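Local coordinates for protein beta-hexosaminidase (Neisseria gonorrhoeae, PDB 6JTJ) that hydrolyses terminal beta-linked N-acetylglucosamine from its glycosides, a reaction that probably serves the recycling of peptidoglycan fragments, at residues 102-107 against 111-116; 122-127 against 144-149; 164-169 against 175-180. One frame throughout, in Å; residues are numbered along the deposited sequence.

Contact 1 of 3, residues 102-107 against 111-116. With NAG (2-acetamido-2-deoxy-beta-D-glucopyranose), chain I.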
loop_
_atom_site.group_PDB
_atom_site.type_symbol
_atom_site.label_atom_id
_atom_site.label_comp_id
_atom_site.label_asym_id
_atom_site.label_seq_id
_atom_site.Cartn_x
_atom_site.Cartn_y
_atom_site.Cartn_z
ATOM N N ILE C 102 -15.864 17.348 -8.945
ATOM C CA ILE C 102 -15.111 17.179 -7.710
ATOM C C ILE C 102 -15.230 15.732 -7.228
ATOM O O ILE C 102 -16.341 15.205 -7.068
ATOM C CB ILE C 102 -15.624 18.139 -6.607
ATOM C CG1 ILE C 102 -15.591 19.593 -7.114
ATOM C CG2 ILE C 102 -14.794 17.986 -5.341
ATOM C CD1 ILE C 102 -16.127 20.617 -6.130
ATOM N N ALA C 103 -14.089 15.102 -6.991
ATOM C CA ALA C 103 -14.053 13.714 -6.544
ATOM C C ALA C 103 -13.242 13.533 -5.275
ATOM O O ALA C 103 -12.494 14.420 -4.862
ATOM C CB ALA C 103 -13.496 12.825 -7.642
ATOM N N VAL C 104 -13.447 12.379 -4.643
ATOM C CA VAL C 104 -12.718 11.984 -3.432
ATOM C C VAL C 104 -12.669 10.451 -3.340
ATOM O O VAL C 104 -13.490 9.756 -3.937
ATOM C CB VAL C 104 -13.387 12.567 -2.170
ATOM C CG1 VAL C 104 -14.713 11.870 -1.880
ATOM C CG2 VAL C 104 -12.468 12.488 -0.963
ATOM N N ASP C 105 -11.673 9.943 -2.629
ATOM C CA ASP C 105 -11.556 8.525 -2.319
ATOM C C ASP C 105 -12.292 8.193 -1.016
ATOM O O ASP C 105 -11.694 8.236 0.066
ATOM C CB ASP C 105 -10.073 8.121 -2.187
ATOM C CG ASP C 105 -9.294 8.272 -3.488
ATOM O OD1 ASP C 105 -9.683 7.615 -4.471
ATOM O OD2 ASP C 105 -8.275 9.002 -3.518
ATOM N N HIS C 106 -13.589 7.891 -1.122
ATOM C CA HIS C 106 -14.330 7.268 -0.026
ATOM C C HIS C 106 -14.691 5.863 -0.431
ATOM O O HIS C 106 -15.672 5.643 -1.139
ATOM C CB HIS C 106 -15.596 8.047 0.347
ATOM C CG HIS C 106 -15.367 9.105 1.381
ATOM N ND1 HIS C 106 -16.346 9.512 2.258
ATOM C CD2 HIS C 106 -14.273 9.838 1.676
ATOM C CE1 HIS C 106 -15.859 10.439 3.062
ATOM N NE2 HIS C 106 -14.605 10.662 2.724
ATOM N N GLU C 107 -13.872 4.917 0.009
ATOM C CA GLU C 107 -14.140 3.503 -0.191
ATOM C C GLU C 107 -14.776 2.926 1.055
ATOM O O GLU C 107 -15.741 2.171 0.972
ATOM C CB GLU C 107 -12.846 2.742 -0.455
ATOM C CG GLU C 107 -12.183 3.065 -1.778
ATOM C CD GLU C 107 -10.818 2.414 -1.931
ATOM O OE1 GLU C 107 -10.550 1.390 -1.267
ATOM O OE2 GLU C 107 -10.018 2.929 -2.723
ATOM N N VAL C 111 -9.636 3.641 3.840
ATOM C CA VAL C 111 -9.680 4.637 2.782
ATOM C C VAL C 111 -10.981 5.449 2.881
ATOM O O VAL C 111 -12.007 5.113 2.278
ATOM C CB VAL C 111 -9.558 3.992 1.402
ATOM C CG1 VAL C 111 -9.436 5.052 0.327
ATOM C CG2 VAL C 111 -8.362 3.059 1.358
ATOM N N GLN C 112 -10.918 6.508 3.690
ATOM C CA GLN C 112 -12.021 7.446 3.869
ATOM C C GLN C 112 -11.424 8.781 4.295
ATOM O O GLN C 112 -10.941 8.919 5.427
ATOM C CB GLN C 112 -12.996 6.935 4.939
ATOM C CG GLN C 112 -14.161 7.888 5.143
ATOM C CD GLN C 112 -15.174 7.437 6.178
ATOM O OE1 GLN C 112 -15.232 6.275 6.575
ATOM N NE2 GLN C 112 -15.977 8.392 6.637
ATOM N N ARG C 113 -11.361 9.732 3.371
ATOM C CA ARG C 113 -10.655 10.995 3.607
ATOM C C ARG C 113 -11.265 11.827 4.721
ATOM O O ARG C 113 -10.554 12.382 5.556
ATOM C CB ARG C 113 -10.614 11.847 2.332
ATOM C CG ARG C 113 -9.960 11.201 1.130
ATOM C CD ARG C 113 -8.625 10.542 1.447
ATOM N NE ARG C 113 -8.057 9.984 0.224
ATOM C CZ ARG C 113 -7.215 8.948 0.165
ATOM N NH1 ARG C 113 -6.812 8.321 1.266
ATOM N NH2 ARG C 113 -6.787 8.525 -1.016
ATOM N N PHE C 114 -12.582 11.892 4.728
ATOM C CA PHE C 114 -13.309 12.819 5.577
ATOM C C PHE C 114 -13.967 12.027 6.698
ATOM O O PHE C 114 -14.869 11.233 6.458
ATOM C CB PHE C 114 -14.405 13.577 4.792
ATOM C CG PHE C 114 -13.941 14.228 3.532
ATOM C CD1 PHE C 114 -12.648 14.684 3.383
ATOM C CD2 PHE C 114 -14.818 14.388 2.479
ATOM C CE1 PHE C 114 -12.245 15.300 2.209
ATOM C CE2 PHE C 114 -14.422 15.008 1.302
ATOM C CZ PHE C 114 -13.137 15.460 1.166
ATOM N N ILE C 115 -13.527 12.273 7.926
ATOM C CA ILE C 115 -13.964 11.476 9.065
ATOM C C ILE C 115 -14.974 12.244 9.925
ATOM O O ILE C 115 -16.112 11.808 10.068
ATOM C CB ILE C 115 -12.755 11.056 9.919
ATOM C CG1 ILE C 115 -11.822 10.176 9.093
ATOM C CG2 ILE C 115 -13.193 10.352 11.194
ATOM C CD1 ILE C 115 -12.430 8.891 8.548
ATOM N N GLU C 116 -14.560 13.384 10.478
ATOM C CA GLU C 116 -15.404 14.116 11.428
ATOM C C GLU C 116 -16.682 14.626 10.776
ATOM O O GLU C 116 -16.637 15.314 9.767
ATOM C CB GLU C 116 -14.639 15.281 12.053
ATOM C CG GLU C 116 -15.397 15.959 13.194
ATOM C CD GLU C 116 -14.809 17.297 13.618
ATOM O OE1 GLU C 116 -14.988 17.701 14.800
ATOM O OE2 GLU C 116 -14.189 17.967 12.770
HETATM C C1 NAG I . -4.082 5.399 -6.327
HETATM C C2 NAG I . -4.915 4.377 -5.539
HETATM C C3 NAG I . -6.369 4.462 -5.941
HETATM C C4 NAG I . -6.871 5.903 -5.870
HETATM C C5 NAG I . -6.054 6.814 -6.765
HETATM C C6 NAG I . -6.434 8.282 -6.551
HETATM C C7 NAG I . -4.299 2.051 -4.853
HETATM C C8 NAG I . -4.549 2.459 -3.462
HETATM N N2 NAG I . -4.484 3.019 -5.758
HETATM O O1 NAG I . -2.876 5.686 -5.644
HETATM O O3 NAG I . -7.118 3.609 -5.106
HETATM O O4 NAG I . -8.233 5.994 -6.205
HETATM O O5 NAG I . -4.689 6.678 -6.429
HETATM O O6 NAG I . -6.159 8.744 -5.239
HETATM O O7 NAG I . -3.908 0.901 -5.113
HETATM O O HOH W 1 -9.237 11.140 -2.045
#

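Contact 2 of 3, residues 122-127 against 144-149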
loop_
_atom_site.group_PDB
_atom_site.type_symbol
_atom_site.label_atom_id
_atom_site.label_comp_id
_atom_site.label_asym_id
_atom_site.label_seq_id
_atom_site.Cartn_x
_atom_site.Cartn_y
_atom_site.Cartn_z
ATOM N N PRO C 122 -17.450 1.015 6.745
ATOM C CA PRO C 122 -16.727 -0.212 6.933
ATOM C C PRO C 122 -15.862 -0.496 5.737
ATOM O O PRO C 122 -16.155 0.000 4.644
ATOM C CB PRO C 122 -17.840 -1.259 6.989
ATOM C CG PRO C 122 -18.907 -0.689 6.104
ATOM C CD PRO C 122 -18.873 0.771 6.431
ATOM N N ALA C 123 -14.816 -1.294 5.934
ATOM C CA ALA C 123 -14.037 -1.798 4.819
ATOM C C ALA C 123 -14.932 -2.707 3.953
ATOM O O ALA C 123 -15.818 -3.380 4.465
ATOM C CB ALA C 123 -12.843 -2.571 5.329
ATOM N N MET C 124 -14.700 -2.724 2.650
ATOM C CA MET C 124 -15.527 -3.535 1.758
ATOM C C MET C 124 -15.493 -5.031 2.045
ATOM O O MET C 124 -16.462 -5.734 1.766
ATOM C CB MET C 124 -15.173 -3.282 0.295
ATOM C CG MET C 124 -15.475 -1.878 -0.192
ATOM S SD MET C 124 -17.225 -1.442 -0.062
ATOM C CE MET C 124 -17.289 -0.623 1.522
ATOM N N ASN C 125 -14.418 -5.543 2.626
ATOM C CA ASN C 125 -14.400 -6.961 2.921
ATOM C C ASN C 125 -15.433 -7.362 3.990
ATOM O O ASN C 125 -15.794 -8.532 4.074
ATOM C CB ASN C 125 -13.012 -7.467 3.307
ATOM C CG ASN C 125 -12.651 -7.158 4.731
ATOM O OD1 ASN C 125 -12.923 -6.072 5.244
ATOM N ND2 ASN C 125 -12.018 -8.111 5.379
ATOM N N VAL C 126 -15.865 -6.402 4.797
ATOM C CA VAL C 126 -16.908 -6.635 5.770
ATOM C C VAL C 126 -18.173 -7.089 5.047
ATOM O O VAL C 126 -18.859 -7.966 5.533
ATOM C CB VAL C 126 -17.181 -5.385 6.617
ATOM C CG1 VAL C 126 -18.415 -5.568 7.478
ATOM C CG2 VAL C 126 -15.973 -5.076 7.509
ATOM N N LEU C 127 -18.436 -6.534 3.860
ATOM C CA LEU C 127 -19.585 -6.934 3.076
ATOM C C LEU C 127 -19.434 -8.335 2.528
ATOM O O LEU C 127 -20.390 -9.092 2.490
ATOM C CB LEU C 127 -19.857 -5.937 1.951
ATOM C CG LEU C 127 -20.180 -4.538 2.476
ATOM C CD1 LEU C 127 -20.089 -3.510 1.359
ATOM C CD2 LEU C 127 -21.546 -4.498 3.135
ATOM N N GLY C 144 -25.959 -2.000 -0.440
ATOM C CA GLY C 144 -26.815 -0.896 -0.912
ATOM C C GLY C 144 -26.912 0.236 0.082
ATOM O O GLY C 144 -26.836 1.427 -0.276
ATOM N N GLN C 145 -27.031 -0.110 1.351
ATOM C CA GLN C 145 -27.072 0.896 2.421
ATOM C C GLN C 145 -25.746 1.610 2.601
ATOM O O GLN C 145 -25.710 2.830 2.777
ATOM C CB GLN C 145 -27.466 0.252 3.760
ATOM C CG GLN C 145 -28.912 -0.294 3.805
ATOM C CD GLN C 145 -29.982 0.761 3.427
ATOM O OE1 GLN C 145 -30.110 1.818 4.059
ATOM N NE2 GLN C 145 -30.682 0.511 2.317
ATOM N N VAL C 146 -24.648 0.872 2.518
ATOM C CA VAL C 146 -23.320 1.508 2.583
ATOM C C VAL C 146 -23.169 2.505 1.440
ATOM O O VAL C 146 -22.788 3.642 1.658
ATOM C CB VAL C 146 -22.181 0.466 2.559
ATOM C CG1 VAL C 146 -20.834 1.149 2.393
ATOM C CG2 VAL C 146 -22.192 -0.351 3.849
ATOM N N GLY C 147 -23.508 2.089 0.229
ATOM C CA GLY C 147 -23.419 2.986 -0.942
ATOM C C GLY C 147 -24.254 4.239 -0.798
ATOM O O GLY C 147 -23.805 5.349 -1.075
ATOM N N ARG C 148 -25.472 4.054 -0.312
ATOM C CA ARG C 148 -26.376 5.176 -0.098
ATOM C C ARG C 148 -25.838 6.186 0.907
ATOM O O ARG C 148 -25.861 7.395 0.674
ATOM C CB ARG C 148 -27.742 4.651 0.357
ATOM C CG ARG C 148 -28.811 5.739 0.408
ATOM C CD ARG C 148 -30.121 5.274 1.017
ATOM N NE ARG C 148 -31.014 6.435 1.198
ATOM C CZ ARG C 148 -32.088 6.475 1.986
ATOM N NH1 ARG C 148 -32.434 5.402 2.695
ATOM N NH2 ARG C 148 -32.815 7.599 2.073
ATOM N N VAL C 149 -25.378 5.692 2.049
ATOM C CA VAL C 149 -24.855 6.580 3.076
ATOM C C VAL C 149 -23.607 7.273 2.590
ATOM O O VAL C 149 -23.452 8.484 2.726
ATOM C CB VAL C 149 -24.561 5.790 4.361
ATOM C CG1 VAL C 149 -23.796 6.634 5.368
ATOM C CG2 VAL C 149 -25.871 5.302 4.972
#

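Contact 3 of 3, residues 164-169 against 175-180. With NAG (2-acetamido-2-deoxy-beta-D-glucopyranose), chain I.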
loop_
_atom_site.group_PDB
_atom_site.type_symbol
_atom_site.label_atom_id
_atom_site.label_comp_id
_atom_site.label_asym_id
_atom_site.label_seq_id
_atom_site.Cartn_x
_atom_site.Cartn_y
_atom_site.Cartn_z
ATOM N N THR C 164 -14.913 4.699 -6.092
ATOM C CA THR C 164 -15.272 3.427 -5.521
ATOM C C THR C 164 -16.313 2.825 -6.465
ATOM O O THR C 164 -17.056 3.566 -7.134
ATOM C CB THR C 164 -15.780 3.629 -4.080
ATOM O OG1 THR C 164 -15.782 2.391 -3.361
ATOM C CG2 THR C 164 -17.178 4.254 -4.057
ATOM N N PRO C 165 -16.388 1.487 -6.544
ATOM C CA PRO C 165 -15.733 0.481 -5.735
ATOM C C PRO C 165 -14.473 -0.161 -6.292
ATOM O O PRO C 165 -14.273 -0.240 -7.511
ATOM C CB PRO C 165 -16.779 -0.599 -5.664
ATOM C CG PRO C 165 -17.394 -0.578 -7.029
ATOM C CD PRO C 165 -17.434 0.883 -7.397
ATOM N N VAL C 166 -13.685 -0.696 -5.363
ATOM C CA VAL C 166 -12.638 -1.646 -5.666
ATOM C C VAL C 166 -13.252 -2.961 -6.160
ATOM O O VAL C 166 -14.093 -3.543 -5.482
ATOM C CB VAL C 166 -11.777 -1.901 -4.416
ATOM C CG1 VAL C 166 -10.797 -3.046 -4.642
ATOM C CG2 VAL C 166 -11.021 -0.633 -4.055
ATOM N N LEU C 167 -12.826 -3.398 -7.336
ATOM C CA LEU C 167 -13.279 -4.626 -7.969
ATOM C C LEU C 167 -12.178 -5.676 -8.010
ATOM O O LEU C 167 -12.353 -6.772 -8.543
ATOM C CB LEU C 167 -13.723 -4.319 -9.394
ATOM C CG LEU C 167 -14.856 -3.316 -9.548
ATOM C CD1 LEU C 167 -15.205 -3.101 -11.022
ATOM C CD2 LEU C 167 -16.092 -3.771 -8.801
ATOM N N ASP C 168 -11.029 -5.339 -7.432
ATOM C CA ASP C 168 -9.928 -6.274 -7.307
ATOM C C ASP C 168 -10.360 -7.477 -6.471
ATOM O O ASP C 168 -11.139 -7.334 -5.522
ATOM C CB ASP C 168 -8.737 -5.588 -6.626
ATOM C CG ASP C 168 -8.277 -4.338 -7.381
ATOM O OD1 ASP C 168 -8.132 -4.400 -8.627
ATOM O OD2 ASP C 168 -8.016 -3.314 -6.703
ATOM N N LEU C 169 -9.857 -8.651 -6.832
ATOM C CA LEU C 169 -10.211 -9.878 -6.122
ATOM C C LEU C 169 -9.189 -10.132 -5.003
ATOM O O LEU C 169 -8.004 -9.896 -5.170
ATOM C CB LEU C 169 -10.188 -11.079 -7.060
ATOM C CG LEU C 169 -10.970 -10.990 -8.377
ATOM C CD1 LEU C 169 -10.896 -12.326 -9.122
ATOM C CD2 LEU C 169 -12.415 -10.609 -8.120
ATOM N N ALA C 175 -1.248 -6.689 -0.124
ATOM C CA ALA C 175 -1.529 -6.028 1.158
ATOM C C ALA C 175 -2.126 -4.648 0.968
ATOM O O ALA C 175 -2.999 -4.244 1.705
ATOM C CB ALA C 175 -0.249 -5.904 1.981
ATOM N N VAL C 176 -1.655 -3.913 -0.025
ATOM C CA VAL C 176 -2.149 -2.576 -0.237
ATOM C C VAL C 176 -3.649 -2.566 -0.579
ATOM O O VAL C 176 -4.330 -1.561 -0.344
ATOM C CB VAL C 176 -1.288 -1.782 -1.254
ATOM C CG1 VAL C 176 -1.431 -2.276 -2.692
ATOM C CG2 VAL C 176 -1.637 -0.310 -1.178
ATOM N N ILE C 177 -4.135 -3.634 -1.218
ATOM C CA ILE C 177 -5.562 -3.777 -1.461
ATOM C C ILE C 177 -6.146 -4.307 -0.166
ATOM O O ILE C 177 -6.957 -3.640 0.447
ATOM C CB ILE C 177 -5.891 -4.707 -2.650
ATOM C CG1 ILE C 177 -5.276 -4.187 -3.960
ATOM C CG2 ILE C 177 -7.399 -4.877 -2.810
ATOM C CD1 ILE C 177 -5.644 -2.776 -4.337
ATOM N N GLY C 178 -5.687 -5.470 0.258
ATOM C CA GLY C 178 -6.057 -6.025 1.546
ATOM C C GLY C 178 -7.541 -6.150 1.785
ATOM O O GLY C 178 -8.247 -6.731 0.969
ATOM N N ASN C 179 -8.022 -5.529 2.852
ATOM C CA ASN C 179 -9.421 -5.559 3.131
ATOM C C ASN C 179 -10.273 -4.578 2.264
ATOM O O ASN C 179 -11.469 -4.471 2.440
ATOM C CB ASN C 179 -9.639 -5.415 4.634
ATOM C CG ASN C 179 -9.429 -3.983 5.125
ATOM O OD1 ASN C 179 -9.230 -3.067 4.339
ATOM N ND2 ASN C 179 -9.511 -3.792 6.434
ATOM N N ARG C 180 -9.656 -3.878 1.328
ATOM C CA ARG C 180 -10.394 -3.012 0.420
ATOM C C ARG C 180 -11.157 -3.806 -0.641
ATOM O O ARG C 180 -12.034 -3.244 -1.304
ATOM C CB ARG C 180 -9.469 -2.045 -0.262
ATOM C CG ARG C 180 -8.800 -1.061 0.707
ATOM C CD ARG C 180 -7.568 -0.464 0.079
ATOM N NE ARG C 180 -7.930 0.394 -1.037
ATOM C CZ ARG C 180 -7.077 0.825 -1.955
ATOM N NH1 ARG C 180 -5.813 0.438 -1.907
ATOM N NH2 ARG C 180 -7.492 1.635 -2.927
HETATM C C1 NAG I . -4.082 5.399 -6.327
HETATM C C2 NAG I . -4.915 4.377 -5.539
HETATM C C3 NAG I . -6.369 4.462 -5.941
HETATM C C4 NAG I . -6.871 5.903 -5.870
HETATM C C5 NAG I . -6.054 6.814 -6.765
HETATM C C6 NAG I . -6.434 8.282 -6.551
HETATM C C7 NAG I . -4.299 2.051 -4.853
HETATM C C8 NAG I . -4.549 2.459 -3.462
HETATM N N2 NAG I . -4.484 3.019 -5.758
HETATM O O1 NAG I . -2.876 5.686 -5.644
HETATM O O3 NAG I . -7.118 3.609 -5.106
HETATM O O4 NAG I . -8.233 5.994 -6.205
HETATM O O5 NAG I . -4.689 6.678 -6.429
HETATM O O6 NAG I . -6.159 8.744 -5.239
HETATM O O7 NAG I . -3.908 0.901 -5.113
#

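Contact 1 of 3, residues 102-107 against 111-116
Asp105 and Arg113 run alongside one another in the same direction, but their flat ends are nearly perpendicular, with carboxylate and guanidinium planes 89° apart. The salt bridge from Arg113 NH2 to Asp105 OD2 measures 2.9 Å, and it reaches OD2 from above the carboxylate plane. OD2 has two further partners: O6 of the bound N-acetylglucosamine donates to it at 2.7 Å, and so does a water that also accepts from Asp105 N and Arg113 NE. Asp105 OD1 takes the sugar's O4 at 2.8 Å, so each carboxylate oxygen takes one sugar hydroxyl, while OD2 also holds the arginine and the water. The Arg113 side chain, bent at chi2 (-47°), brings its guanidinium alongside Asp105; Asp221 and Glu219 of the second subunit also pair with it.

On the other flank the His106 ring is held from several directions. Gln112 CG makes a CH-pi contact over one face, almost on the ring normal and 3.7 Å from the centroid. Phe114 N donates to His106 NE2 at 3.1 Å, tilted somewhat from the ring plane. The edge of the imidazole is turned toward the Phe114 ring in an offset edge-to-face pair, centroids 5.2 Å apart and planes at 62°, and Val104 CG2 adds an apolar contact to Phe114 CZ at 3.7 Å. A backbone bond, Glu107 N to Val111 O at 2.9 Å, closes the turn. Beyond it the Glu107 carboxylate pairs with Lys210 and Arg180. The whole is a short, irregular beta hairpin at the C-terminal end of barrel strand 101-108, where family 3 TIM-barrel glycosidases carry their sugar site.

Contact 2 of 3, residues 122-127 against 144-149
Leu127 N donates to Met124 O at 3.0 Å, a backbone bond where helix 124-134 sets in, and the two residues it ties together both send their side chains to Val146. The equally long bond from Val126 N to Ala123 O accompanies it. On the other side, Arg148 N to Gly144 O and Val149 N to Gln145 O maintain the regular helix that carries Val146. The polar bonds thus serve each backbone separately, and what joins the segments is apolar: the buried surface is small, 136 Å², and more than half of it belongs to Val146.

Val146 points its side chain at the other segment and divides its methyls between partners. CG2, which stands beside the backbone N, meets Pro122 CG at 4.0 Å and Leu127 CD2 at 4.3 Å. CG1, anti to that N (chi1 171°), is left for Met124, whose CE approaches at 4.1 Å. The methionine gets there by bending at both chi2 (-60°) and chi3 (94°), which folds the methyl back toward the valine. The side chains of Pro122 and Met124 each run counter to that of Val146, and terminal methyls and the corner of the proline ring do the touching. All lie at or beyond normal van der Waals separation, and the nearest CA atoms, of Pro122 and Val146, are 8.1 Å apart.

The contact joins the start of helix 124-134, with the loop residue Pro122 before it, to the middle of the next helix, 136-155. Helix 369-382 covers one side, with Val378 touching both Pro122 and Val149, while Phe182 of a loop lies against Met124 and Leu127.

Contact 3 of 3, residues 164-169 against 175-180
Apolar contact joins Val166 to Ile177, with Val166 CG1 4.3 Å from Ile177 CG2, a loose approach between two side chains both directed at the opposing segment. Closer packing involves a backbone oxygen: Arg180 O lies 3.4 Å from Val166 CB and 3.6 Å from Val166 CG1. Ile177 also crosses Asp168 at about a right angle, laying its CD1 3.4 Å from Asp168 OD2.

The polar bonds run within one segment or outward. Arg180 N donates to Ile177 O at 2.8 Å, closing a type II' beta turn with Gly178 (phi 55°, psi -123°) and Asn179 as its two central residues. The polar partners of the Asp168 carboxylate lie outside the two segments: OD1 takes the backbone N of His215, and OD2 takes ND1 of His211, whose NE2 bonds the sugar, so Asp168 stands in the second shell and probably helps orient His211.

Ionic and ligand contacts gather on Arg180. A bend at chi3 (67°) accompanies a guanidinium that reaches two partners: NE pairs with Glu107, and NH2 makes a weak bond to O3 of the bound N-acetylglucosamine at 3.0 Å.

Both segments belong to the long loop between strand 161-162 and helix 186-202. Leu167 and Leu169 turn back onto helices 186-202 and 242-249, Val166 and Ile177 touch strand 208-212, and Val176 and Asn179 pack on their counterparts in the second subunit.

The three contacts follow one another along the chain, their centres 13 to 15 Å apart, and each touches the other two. Asp105, Arg113 and Arg180 are predicted substrate-binding residues, so contacts 1 and 3 supply the sugar site; the salt bridge from Arg180 NE to Glu107 OE1, 2.8 Å long, joins them beside the bound sugar. Both also reach the second subunit. Contact 2 lies behind the site, the Met124 side chain about 11 Å from a bound N-acetylglucosamine. It nevertheless abuts both others, with Met124 CB 3.5 Å from Arg180 O, a probable hydrogen bond of 3.1 Å from Asn125 N to Asn179 O, and Met124 CE packed near Glu107 O.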